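Local coordinates for glutamate--cysteine ligase GshA (Methylobacillus flagellatus KT, PDB 3K1T), which is a putative gamma-glutamylcysteine synthetase that probably joins glutamate to cysteine as an ATP-dependent ligase, at residues G41-A46 with L411-A416; H211-D216 with P235-C240; K283-A286 with G290-I293; A342-Y347 with Y403-V408. All coordinates share one frame; numbering follows the deposited sequence.

Interaction 1. Residues G41-A46 with L411-A416; sequences GAPFYA and LALLAA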
loop_
_atom_site.group_PDB
_atom_site.type_symbol
_atom_site.label_atom_id
_atom_site.label_comp_id
_atom_site.label_asym_id
_atom_site.label_seq_id
_atom_site.Cartn_x
_atom_site.Cartn_y
_atom_site.Cartn_z
ATOM N N GLY A 41 -11.206 5.948 -11.984
ATOM C CA GLY A 41 -10.355 4.802 -11.727
ATOM C C GLY A 41 -8.960 5.283 -12.042
ATOM O O GLY A 41 -8.742 6.501 -12.168
ATOM N N ALA A 42 -8.066 4.305 -12.181
ATOM C CA ALA A 42 -6.670 4.480 -12.544
ATOM C C ALA A 42 -6.233 3.196 -13.265
ATOM O O ALA A 42 -6.808 2.103 -13.058
ATOM C CB ALA A 42 -5.768 4.712 -11.295
ATOM N N PRO A 43 -5.190 3.295 -14.095
ATOM C CA PRO A 43 -4.682 2.102 -14.761
ATOM C C PRO A 43 -4.072 1.131 -13.743
ATOM O O PRO A 43 -3.740 1.526 -12.615
ATOM C CB PRO A 43 -3.532 2.634 -15.665
ATOM C CG PRO A 43 -3.670 4.080 -15.663
ATOM C CD PRO A 43 -4.391 4.484 -14.441
ATOM N N PHE A 44 -3.857 -0.111 -14.178
ATOM C CA PHE A 44 -3.209 -1.137 -13.355
ATOM C C PHE A 44 -1.804 -0.669 -12.932
ATOM O O PHE A 44 -1.406 -0.804 -11.768
ATOM C CB PHE A 44 -3.137 -2.482 -14.147
ATOM C CG PHE A 44 -2.649 -3.635 -13.329
ATOM C CD1 PHE A 44 -3.546 -4.421 -12.619
ATOM C CD2 PHE A 44 -1.294 -3.940 -13.263
ATOM C CE1 PHE A 44 -3.120 -5.456 -11.821
ATOM C CE2 PHE A 44 -0.851 -4.995 -12.474
ATOM C CZ PHE A 44 -1.770 -5.755 -11.747
ATOM N N TYR A 45 -1.044 -0.154 -13.918
ATOM C CA TYR A 45 0.288 0.365 -13.710
ATOM C C TYR A 45 0.649 1.438 -14.737
ATOM O O TYR A 45 -0.021 1.571 -15.768
ATOM C CB TYR A 45 1.357 -0.746 -13.612
ATOM C CG TYR A 45 1.594 -1.665 -14.798
ATOM C CD1 TYR A 45 0.966 -1.499 -16.045
ATOM C CD2 TYR A 45 2.450 -2.757 -14.647
ATOM C CE1 TYR A 45 1.197 -2.407 -17.111
ATOM C CE2 TYR A 45 2.708 -3.638 -15.690
ATOM C CZ TYR A 45 2.093 -3.466 -16.929
ATOM O OH TYR A 45 2.393 -4.365 -17.945
ATOM N N ALA A 46 1.690 2.214 -14.436
ATOM C CA ALA A 46 2.116 3.299 -15.307
ATOM C C ALA A 46 3.440 3.872 -14.846
ATOM O O ALA A 46 3.803 3.783 -13.658
ATOM C CB ALA A 46 1.044 4.416 -15.327
ATOM N N LEU A 411 -0.973 13.684 -11.736
ATOM C CA LEU A 411 -1.741 14.504 -12.703
ATOM C C LEU A 411 -1.647 13.907 -14.096
ATOM O O LEU A 411 -2.655 13.810 -14.805
ATOM C CB LEU A 411 -1.260 15.962 -12.716
ATOM C CG LEU A 411 -1.411 16.767 -11.420
ATOM C CD1 LEU A 411 -0.712 18.171 -11.610
ATOM C CD2 LEU A 411 -2.888 16.939 -11.086
ATOM N N ALA A 412 -0.440 13.511 -14.492
ATOM C CA ALA A 412 -0.240 12.863 -15.809
ATOM C C ALA A 412 -0.976 11.502 -15.873
ATOM O O ALA A 412 -1.553 11.144 -16.894
ATOM C CB ALA A 412 1.259 12.695 -16.104
ATOM N N LEU A 413 -0.951 10.738 -14.786
ATOM C CA LEU A 413 -1.735 9.495 -14.699
ATOM C C LEU A 413 -3.224 9.712 -14.884
ATOM O O LEU A 413 -3.894 8.985 -15.646
ATOM C CB LEU A 413 -1.485 8.789 -13.353
ATOM C CG LEU A 413 -2.088 7.397 -13.210
ATOM C CD1 LEU A 413 -1.236 6.435 -14.020
ATOM C CD2 LEU A 413 -2.156 6.948 -11.713
ATOM N N LEU A 414 -3.764 10.725 -14.214
ATOM C CA LEU A 414 -5.176 11.053 -14.331
ATOM C C LEU A 414 -5.533 11.433 -15.783
ATOM O O LEU A 414 -6.544 10.950 -16.355
ATOM C CB LEU A 414 -5.511 12.224 -13.374
ATOM C CG LEU A 414 -6.937 12.758 -13.403
ATOM C CD1 LEU A 414 -7.950 11.610 -13.123
ATOM C CD2 LEU A 414 -7.102 13.894 -12.375
ATOM N N ALA A 415 -4.678 12.236 -16.397
ATOM C CA ALA A 415 -4.898 12.619 -17.766
ATOM C C ALA A 415 -4.937 11.402 -18.710
ATOM O O ALA A 415 -5.821 11.332 -19.596
ATOM C CB ALA A 415 -3.814 13.643 -18.241
ATOM N N ALA A 416 -3.991 10.483 -18.544
ATOM C CA ALA A 416 -3.939 9.242 -19.357
ATOM C C ALA A 416 -5.202 8.384 -19.146
ATOM O O ALA A 416 -5.750 7.834 -20.133
ATOM C CB ALA A 416 -2.700 8.443 -19.050
#
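Leu413 reaches out of the helix and puts its two methyl groups among three small side chains, Ala42, Pro43 and Ala46. CD1 does most of the touching: it lies 3.3 Å from Ala46 CB, tighter than a usual carbon-carbon contact, and 3.7 Å from Pro43 CD. Its other methyl, CD2, faces Ala42 CB only loosely in the conformer described. With CG turned opposite the backbone N (chi1 -172°), the isobutyl group extends away from the helix, and the branch at CG sends one methyl to Pro43 and Ala46 and the other to Ala42. No hydrogen bond crosses this interface; it is purely apolar and buried. The receiving side is set by the end of helix 26-40, where the positive phi of Gly41 takes the chain out of helical geometry, and by backbone hydrogen bonds that tie Phe44 to Asp350 and Ala46 to Met348 at the start of strand 45-52. Pro43 also packs on Leu64. Behind Leu413, Leu411 and Leu414 face helices 26-40 and 210-226, while Ala412 and Ala416 rest on Thr62 of strand 57-63, placing helix 398-421 between these two helices and the antiparallel sheet.

Interaction 2. Residues H211-D216 with P235-C240; sequences HFTAYD and PYFDTC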
loop_
_atom_site.group_PDB
_atom_site.type_symbol
_atom_site.label_atom_id
_atom_site.label_comp_id
_atom_site.label_asym_id
_atom_site.label_seq_id
_atom_site.Cartn_x
_atom_site.Cartn_y
_atom_site.Cartn_z
ATOM N N HIS A 211 -3.793 13.092 -25.947
ATOM C CA HIS A 211 -3.008 12.955 -24.707
ATOM C C HIS A 211 -2.658 14.340 -24.096
ATOM O O HIS A 211 -2.791 14.557 -22.897
ATOM C CB HIS A 211 -1.750 12.144 -25.036
ATOM C CG HIS A 211 -0.655 12.228 -24.023
ATOM N ND1 HIS A 211 -0.549 11.349 -22.966
ATOM C CD2 HIS A 211 0.433 13.036 -23.955
ATOM C CE1 HIS A 211 0.550 11.625 -22.284
ATOM N NE2 HIS A 211 1.159 12.649 -22.858
ATOM N N PHE A 212 -2.238 15.272 -24.944
ATOM C CA PHE A 212 -1.804 16.613 -24.506
ATOM C C PHE A 212 -3.011 17.464 -24.124
ATOM O O PHE A 212 -2.952 18.206 -23.171
ATOM C CB PHE A 212 -0.946 17.277 -25.586
ATOM C CG PHE A 212 0.252 16.429 -25.983
ATOM C CD1 PHE A 212 1.395 16.416 -25.221
ATOM C CD2 PHE A 212 0.171 15.530 -27.041
ATOM C CE1 PHE A 212 2.508 15.606 -25.560
ATOM C CE2 PHE A 212 1.275 14.695 -27.376
ATOM C CZ PHE A 212 2.450 14.767 -26.619
ATOM N N THR A 213 -4.110 17.323 -24.857
ATOM C CA THR A 213 -5.365 17.993 -24.542
ATOM C C THR A 213 -5.917 17.517 -23.191
ATOM O O THR A 213 -6.429 18.300 -22.394
ATOM C CB THR A 213 -6.418 17.738 -25.661
ATOM O OG1 THR A 213 -5.886 18.160 -26.925
ATOM C CG2 THR A 213 -7.711 18.487 -25.380
ATOM N N ALA A 214 -5.819 16.214 -22.934
ATOM C CA ALA A 214 -6.343 15.663 -21.688
ATOM C C ALA A 214 -5.537 16.213 -20.489
ATOM O O ALA A 214 -6.115 16.598 -19.485
ATOM C CB ALA A 214 -6.342 14.091 -21.691
ATOM N N TYR A 215 -4.217 16.306 -20.630
ATOM C CA TYR A 215 -3.381 16.876 -19.579
ATOM C C TYR A 215 -3.678 18.387 -19.390
ATOM O O TYR A 215 -3.812 18.843 -18.267
ATOM C CB TYR A 215 -1.899 16.593 -19.831
ATOM C CG TYR A 215 -1.018 17.053 -18.688
ATOM C CD1 TYR A 215 -1.095 16.438 -17.440
ATOM C CD2 TYR A 215 -0.127 18.100 -18.847
ATOM C CE1 TYR A 215 -0.301 16.858 -16.376
ATOM C CE2 TYR A 215 0.678 18.540 -17.788
ATOM C CZ TYR A 215 0.595 17.902 -16.556
ATOM O OH TYR A 215 1.370 18.343 -15.501
ATOM N N ASP A 216 -3.881 19.137 -20.481
ATOM C CA ASP A 216 -4.359 20.507 -20.368
ATOM C C ASP A 216 -5.601 20.627 -19.493
ATOM O O ASP A 216 -5.670 21.493 -18.623
ATOM C CB ASP A 216 -4.729 21.115 -21.737
ATOM C CG ASP A 216 -3.546 21.515 -22.587
ATOM O OD1 ASP A 216 -2.378 21.444 -22.159
ATOM O OD2 ASP A 216 -3.826 21.987 -23.738
ATOM N N PRO A 235 3.799 21.900 -20.621
ATOM C CA PRO A 235 4.387 22.526 -21.827
ATOM C C PRO A 235 3.303 22.984 -22.812
ATOM O O PRO A 235 2.278 22.298 -22.970
ATOM C CB PRO A 235 5.220 21.383 -22.454
ATOM C CG PRO A 235 5.301 20.301 -21.393
ATOM C CD PRO A 235 4.018 20.446 -20.605
ATOM N N TYR A 236 3.532 24.106 -23.498
ATOM C CA TYR A 236 2.649 24.507 -24.593
ATOM C C TYR A 236 2.765 23.473 -25.708
ATOM O O TYR A 236 3.799 22.803 -25.867
ATOM C CB TYR A 236 3.073 25.870 -25.161
ATOM C CG TYR A 236 2.833 27.072 -24.274
ATOM C CD1 TYR A 236 1.590 27.298 -23.691
ATOM C CD2 TYR A 236 3.854 27.996 -24.041
ATOM C CE1 TYR A 236 1.361 28.432 -22.906
ATOM C CE2 TYR A 236 3.642 29.118 -23.295
ATOM C CZ TYR A 236 2.397 29.345 -22.727
ATOM O OH TYR A 236 2.187 30.468 -21.968
ATOM N N PHE A 237 1.717 23.356 -26.505
ATOM C CA PHE A 237 1.806 22.545 -27.726
ATOM C C PHE A 237 0.889 23.058 -28.848
ATOM O O PHE A 237 -0.013 23.871 -28.641
ATOM C CB PHE A 237 1.543 21.057 -27.427
ATOM C CG PHE A 237 0.087 20.691 -27.333
ATOM C CD1 PHE A 237 -0.639 20.965 -26.190
ATOM C CD2 PHE A 237 -0.562 20.086 -28.404
ATOM C CE1 PHE A 237 -2.004 20.668 -26.104
ATOM C CE2 PHE A 237 -1.938 19.787 -28.321
ATOM C CZ PHE A 237 -2.647 20.085 -27.174
ATOM N N ASP A 238 1.119 22.528 -30.028
ATOM C CA ASP A 238 0.222 22.782 -31.194
ATOM C C ASP A 238 0.295 21.546 -32.103
ATOM O O ASP A 238 1.138 20.660 -31.893
ATOM C CB ASP A 238 0.676 24.069 -31.892
ATOM C CG ASP A 238 -0.371 24.641 -32.886
ATOM O OD1 ASP A 238 -1.534 24.175 -32.912
ATOM O OD2 ASP A 238 0.021 25.555 -33.652
ATOM N N THR A 239 -0.565 21.485 -33.121
ATOM C CA THR A 239 -0.576 20.363 -34.030
ATOM C C THR A 239 -0.773 20.835 -35.469
ATOM O O THR A 239 -1.250 21.952 -35.729
ATOM C CB THR A 239 -1.752 19.393 -33.739
ATOM O OG1 THR A 239 -2.972 20.100 -33.941
ATOM C CG2 THR A 239 -1.727 18.836 -32.339
ATOM N N CYS A 240 -0.344 20.010 -36.413
ATOM C CA CYS A 240 -0.941 20.081 -37.735
ATOM C C CYS A 240 -1.212 18.720 -38.315
ATOM O O CYS A 240 -0.929 17.713 -37.669
ATOM C CB CYS A 240 -0.176 20.955 -38.651
ATOM S SG CYS A 240 1.358 20.341 -39.136
HETATM O O HOH W 1 -0.403 22.984 -23.136
#
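The ring of Phe237 has the CB of Phe212 over one face, while Asp216 OD2 and, in one of its conformers, Thr213 OG1 sit at its edge, near the ring plane. This is a helix-on-sheet contact: helix 210-226 packs against strand 237-241, an outer strand of a four-stranded antiparallel sheet. The methylene of Phe212 makes a CH-pi contact, its CB 3.5 Å from the centroid of the Phe237 ring and almost directly above it. The two phenyl rings themselves meet obliquely, with centroids 5.6 Å apart and planes at 38°. From its CB the Phe212 ring leads on toward Ile326 and Gln328 of the adjoining strand 324-329, and one face of the Phe212 ring has His211 CD2 over its centre.

Phe237 reaches the helix with its CG between the backbone N and the carbonyl carbon (chi1 82°), which turns the ring to the helix, against Phe212 CB and Asp216. Asp216 OD2 comes to 3.3 Å from Phe237 CE1, with the carboxylate tilted 45° to the ring; an oxygen beside the ring's C-H rim is probably a mildly favourable electrostatic contact. The other carboxylate oxygen, OD1, is hydrogen-bonded to Asn234 ND2, just before the strand segment. A single water completes the join, donating to Asp216 OD1 at 2.7 Å and to Pro235 O at 2.8 Å.

Interaction 3. Residues K283-A286 with G290-I293; sequences KADA and GMGI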
loop_
_atom_site.group_PDB
_atom_site.type_symbol
_atom_site.label_atom_id
_atom_site.label_comp_id
_atom_site.label_asym_id
_atom_site.label_seq_id
_atom_site.Cartn_x
_atom_site.Cartn_y
_atom_site.Cartn_z
ATOM N N LYS A 283 7.114 16.080 -33.422
ATOM C CA LYS A 283 6.774 14.652 -33.402
ATOM C C LYS A 283 5.882 14.309 -34.628
ATOM O O LYS A 283 4.744 14.755 -34.683
ATOM C CB LYS A 283 6.024 14.298 -32.113
ATOM C CG LYS A 283 6.697 14.736 -30.766
ATOM C CD LYS A 283 5.638 14.912 -29.600
ATOM C CE LYS A 283 6.270 15.187 -28.200
ATOM N NZ LYS A 283 6.626 13.861 -27.480
ATOM N N ALA A 284 6.402 13.532 -35.581
ATOM C CA ALA A 284 5.624 13.113 -36.760
ATOM C C ALA A 284 5.041 11.737 -36.429
ATOM O O ALA A 284 5.807 10.776 -36.293
ATOM C CB ALA A 284 6.510 13.033 -37.999
ATOM N N ASP A 285 3.728 11.654 -36.262
ATOM C CA ASP A 285 3.046 10.401 -35.898
ATOM C C ASP A 285 2.555 9.642 -37.142
ATOM O O ASP A 285 1.694 10.138 -37.856
ATOM C CB ASP A 285 1.840 10.686 -35.026
ATOM C CG ASP A 285 1.073 9.392 -34.632
ATOM O OD1 ASP A 285 1.671 8.299 -34.617
ATOM O OD2 ASP A 285 -0.126 9.500 -34.332
ATOM N N ALA A 286 3.143 8.479 -37.390
ATOM C CA ALA A 286 2.757 7.613 -38.500
ATOM C C ALA A 286 2.024 6.355 -38.000
ATOM O O ALA A 286 2.035 5.313 -38.649
ATOM C CB ALA A 286 3.965 7.266 -39.381
ATOM N N GLY A 290 5.177 3.975 -36.796
ATOM C CA GLY A 290 6.075 4.570 -35.822
ATOM C C GLY A 290 5.966 6.094 -35.772
ATOM O O GLY A 290 4.998 6.701 -36.263
HETATM N N MSE A 291 6.988 6.709 -35.165
HETATM C CA MSE A 291 7.016 8.150 -34.950
HETATM C C MSE A 291 8.437 8.664 -35.231
HETATM O O MSE A 291 9.408 7.983 -34.905
HETATM C CB MSE A 291 6.567 8.459 -33.520
HETATM C CG MSE A 291 6.662 9.926 -33.123
HETATM SE SE MSE A 291 5.831 10.295 -31.377
HETATM C CE MSE A 291 4.010 10.658 -32.022
ATOM N N GLY A 292 8.546 9.832 -35.854
ATOM C CA GLY A 292 9.844 10.465 -36.102
ATOM C C GLY A 292 9.901 11.727 -35.237
ATOM O O GLY A 292 8.904 12.447 -35.139
ATOM N N ILE A 293 11.052 11.967 -34.607
ATOM C CA ILE A 293 11.198 13.081 -33.668
ATOM C C ILE A 293 12.456 13.896 -33.978
ATOM O O ILE A 293 13.523 13.345 -34.280
ATOM C CB ILE A 293 11.285 12.579 -32.217
ATOM C CG1 ILE A 293 10.033 11.786 -31.834
ATOM C CG2 ILE A 293 11.507 13.752 -31.235
ATOM C CD1 ILE A 293 10.253 10.877 -30.631
#
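Strands 280-285 and 291-296 form a beta hairpin joined by a three-residue loop, and the pairing between 283-286 and 290-293 lies next to that loop. Ala284 and Gly292 are the hydrogen-bonded pair: Ala284 N gives to Gly292 O at 2.8 Å, nearly straight, and Gly292 N returns the bond to Ala284 O at 2.9 Å. Toward the loop, Ala286 N meets Gly290 O at 2.8 Å with a more bent N-H angle of 145°. Lys283 with Ile293 and Asp285 with Met291 are non-hydrogen-bonded pairs, and all four side chains leave from one face. There selenomethionine Met291, in the conformer described, lies across its partner: its chain bends at the selenium (chi3 -89°), which brings CE to 3.7 Å from Asp285 CB and SE to 4.1 Å from Lys283 CB. Asp285 OD1 takes both a salt bridge from Lys208 NZ and a hydrogen bond from Gly287 N. On the other face Ala284 packs on Phe245 and Val322. Gly290 has a positive phi (118°) at which a CB would collide with the preceding carbonyl O. The result is an antiparallel beta hairpin, with strand 291-296 outermost, within this chain, in its four-stranded sheet.

Interaction 4. Residues A342-Y347 with Y403-V408; sequences AEPVIY and YAYGVV. With SO4 (sulfate ion), chain B.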
loop_
_atom_site.group_PDB
_atom_site.type_symbol
_atom_site.label_atom_id
_atom_site.label_comp_id
_atom_site.label_asym_id
_atom_site.label_seq_id
_atom_site.Cartn_x
_atom_site.Cartn_y
_atom_site.Cartn_z
ATOM N N ALA A 342 20.608 13.932 -15.592
ATOM C CA ALA A 342 19.689 12.936 -15.051
ATOM C C ALA A 342 18.265 13.450 -15.181
ATOM O O ALA A 342 18.045 14.664 -15.139
ATOM C CB ALA A 342 20.018 12.657 -13.585
ATOM N N GLU A 343 17.286 12.537 -15.327
ATOM C CA GLU A 343 15.891 12.913 -15.337
ATOM C C GLU A 343 15.034 11.784 -14.762
ATOM O O GLU A 343 15.283 10.620 -15.049
ATOM C CB GLU A 343 15.408 13.350 -16.733
ATOM C CG GLU A 343 15.676 12.375 -17.896
ATOM C CD GLU A 343 15.448 13.038 -19.231
ATOM O OE1 GLU A 343 14.255 13.294 -19.538
ATOM O OE2 GLU A 343 16.444 13.333 -19.951
ATOM N N PRO A 344 14.041 12.132 -13.935
ATOM C CA PRO A 344 13.330 11.100 -13.169
ATOM C C PRO A 344 12.150 10.452 -13.890
ATOM O O PRO A 344 11.482 11.071 -14.742
ATOM C CB PRO A 344 12.796 11.877 -11.941
ATOM C CG PRO A 344 12.566 13.252 -12.516
ATOM C CD PRO A 344 13.760 13.482 -13.413
ATOM N N VAL A 345 11.911 9.203 -13.491
ATOM C CA VAL A 345 10.785 8.375 -13.934
ATOM C C VAL A 345 10.033 7.907 -12.677
ATOM O O VAL A 345 10.649 7.276 -11.816
ATOM C CB VAL A 345 11.293 7.109 -14.665
ATOM C CG1 VAL A 345 10.107 6.322 -15.271
ATOM C CG2 VAL A 345 12.340 7.453 -15.719
ATOM N N ILE A 346 8.745 8.208 -12.577
ATOM C CA ILE A 346 7.936 7.903 -11.422
ATOM C C ILE A 346 7.011 6.719 -11.760
ATOM O O ILE A 346 6.281 6.771 -12.761
ATOM C CB ILE A 346 7.054 9.126 -11.006
ATOM C CG1 ILE A 346 7.875 10.430 -10.871
ATOM C CG2 ILE A 346 6.223 8.778 -9.718
ATOM C CD1 ILE A 346 9.038 10.342 -10.075
ATOM N N TYR A 347 7.053 5.674 -10.937
ATOM C CA TYR A 347 6.229 4.456 -11.096
ATOM C C TYR A 347 4.995 4.474 -10.178
ATOM O O TYR A 347 5.087 4.813 -8.971
ATOM C CB TYR A 347 7.082 3.205 -10.797
ATOM C CG TYR A 347 7.786 2.670 -12.006
ATOM C CD1 TYR A 347 8.590 3.507 -12.804
ATOM C CD2 TYR A 347 7.626 1.349 -12.398
ATOM C CE1 TYR A 347 9.201 3.027 -13.945
ATOM C CE2 TYR A 347 8.258 0.848 -13.529
ATOM C CZ TYR A 347 9.024 1.697 -14.312
ATOM O OH TYR A 347 9.596 1.221 -15.463
ATOM N N TYR A 403 7.760 14.614 -3.169
ATOM C CA TYR A 403 6.320 14.785 -3.079
ATOM C C TYR A 403 5.801 15.516 -4.331
ATOM O O TYR A 403 4.788 15.079 -4.944
ATOM C CB TYR A 403 5.861 15.498 -1.785
ATOM C CG TYR A 403 4.367 15.692 -1.723
ATOM C CD1 TYR A 403 3.506 14.603 -1.597
ATOM C CD2 TYR A 403 3.793 16.965 -1.785
ATOM C CE1 TYR A 403 2.137 14.757 -1.546
ATOM C CE2 TYR A 403 2.382 17.129 -1.752
ATOM C CZ TYR A 403 1.564 16.015 -1.641
ATOM O OH TYR A 403 0.174 16.157 -1.603
ATOM N N ALA A 404 6.482 16.606 -4.712
ATOM C CA ALA A 404 6.117 17.339 -5.920
ATOM C C ALA A 404 6.221 16.450 -7.174
ATOM O O ALA A 404 5.329 16.478 -8.014
ATOM C CB ALA A 404 6.961 18.642 -6.093
ATOM N N TYR A 405 7.270 15.641 -7.278
ATOM C CA TYR A 405 7.371 14.702 -8.406
ATOM C C TYR A 405 6.144 13.764 -8.440
ATOM O O TYR A 405 5.567 13.495 -9.518
ATOM C CB TYR A 405 8.654 13.862 -8.328
ATOM C CG TYR A 405 9.950 14.587 -8.652
ATOM C CD1 TYR A 405 9.970 15.932 -8.949
ATOM C CD2 TYR A 405 11.170 13.908 -8.654
ATOM C CE1 TYR A 405 11.188 16.590 -9.256
ATOM C CE2 TYR A 405 12.378 14.560 -8.958
ATOM C CZ TYR A 405 12.372 15.900 -9.265
ATOM O OH TYR A 405 13.549 16.576 -9.563
ATOM N N GLY A 406 5.770 13.242 -7.278
ATOM C CA GLY A 406 4.629 12.318 -7.213
ATOM C C GLY A 406 3.290 12.976 -7.510
ATOM O O GLY A 406 2.383 12.335 -8.057
ATOM N N VAL A 407 3.153 14.258 -7.176
ATOM C CA VAL A 407 1.943 15.009 -7.531
ATOM C C VAL A 407 1.818 15.190 -9.079
ATOM O O VAL A 407 0.782 14.869 -9.691
ATOM C CB VAL A 407 1.893 16.369 -6.814
ATOM C CG1 VAL A 407 0.804 17.275 -7.440
ATOM C CG2 VAL A 407 1.675 16.196 -5.295
ATOM N N VAL A 408 2.890 15.644 -9.721
ATOM C CA VAL A 408 2.845 15.886 -11.155
ATOM C C VAL A 408 2.692 14.550 -11.897
ATOM O O VAL A 408 1.942 14.455 -12.871
ATOM C CB VAL A 408 4.075 16.668 -11.640
ATOM C CG1 VAL A 408 4.014 16.900 -13.176
ATOM C CG2 VAL A 408 4.168 18.041 -10.840
HETATM S S SO4 B . 9.652 2.964 -18.714
HETATM O O1 SO4 B . 11.031 3.254 -18.394
HETATM O O2 SO4 B . 9.106 2.911 -17.394
HETATM O O3 SO4 B . 9.030 4.026 -19.471
HETATM O O4 SO4 B . 9.533 1.666 -19.416
#
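Strand 340-349 packs against helix 398-421 with their backbones closest at Ile346 and Gly406, whose CA atoms are 6.9 Å apart. The side chain of Tyr405 bridges the two, and Pro344 and Ile346, on the helix-facing side of the strand, each cross it at about a right angle. Pro344 touches the ring obliquely: its CG lies 3.8 Å from Tyr405 CE2 and its CB 4.0 Å from the same Tyr405 atom. Ile346 meets the root of the side chain instead, with CD1 3.9 Å from Tyr405 CB. Its CG1 stands opposite the carbonyl carbon and the chain bends at chi2 (-51°), which turns CD1 to the helix.

The hydroxyl at the far end of Tyr405 is hydrogen-bonded to Asn52 ND2 and Arg401 NH1, and Phe402 meets the ring edge-to-face. Val408, one turn along, packs on Leu50 of the adjacent strand 45-52 and Leu57 of strand 57-63 beyond it. On the other face of the strand, Tyr347 OH makes a weak 2.6 Å hydrogen bond to O2 of a sulfate ion, probably taken up from the crystallisation liquor. Gly67 N, Ser47 OG, Asn63 ND2 and Arg359 NH2 also bind this ion. The arrangement is that of a helix laid over one face of a curved antiparallel sheet, with an anion-binding site on the opposite face.

How the interactions relate
Interactions 1 and 4 share helix 398-421 and reach neighbouring strands, 45-52 and 340-349, of one antiparallel sheet; their centres are about 14 Å apart. Interaction 2 leans on the same helix: Ala415 CB lies 3.5 Å from Tyr215 CA, and Val408 CG1 lies 3.8 Å from Tyr215 OH, so helix 210-226 is sandwiched between helix 398-421 and the four-stranded sheet. That sheet also carries interaction 3, whose Lys283 CE is 4.2 Å from Phe212 CZ. Interactions 3 and 4 are about 26 Å apart between centres, on opposite sides of the chain's centre. Ser47, a sulfate ligand, directly follows Ala46 of interaction 1; whether this anion site belongs to the active site is not established.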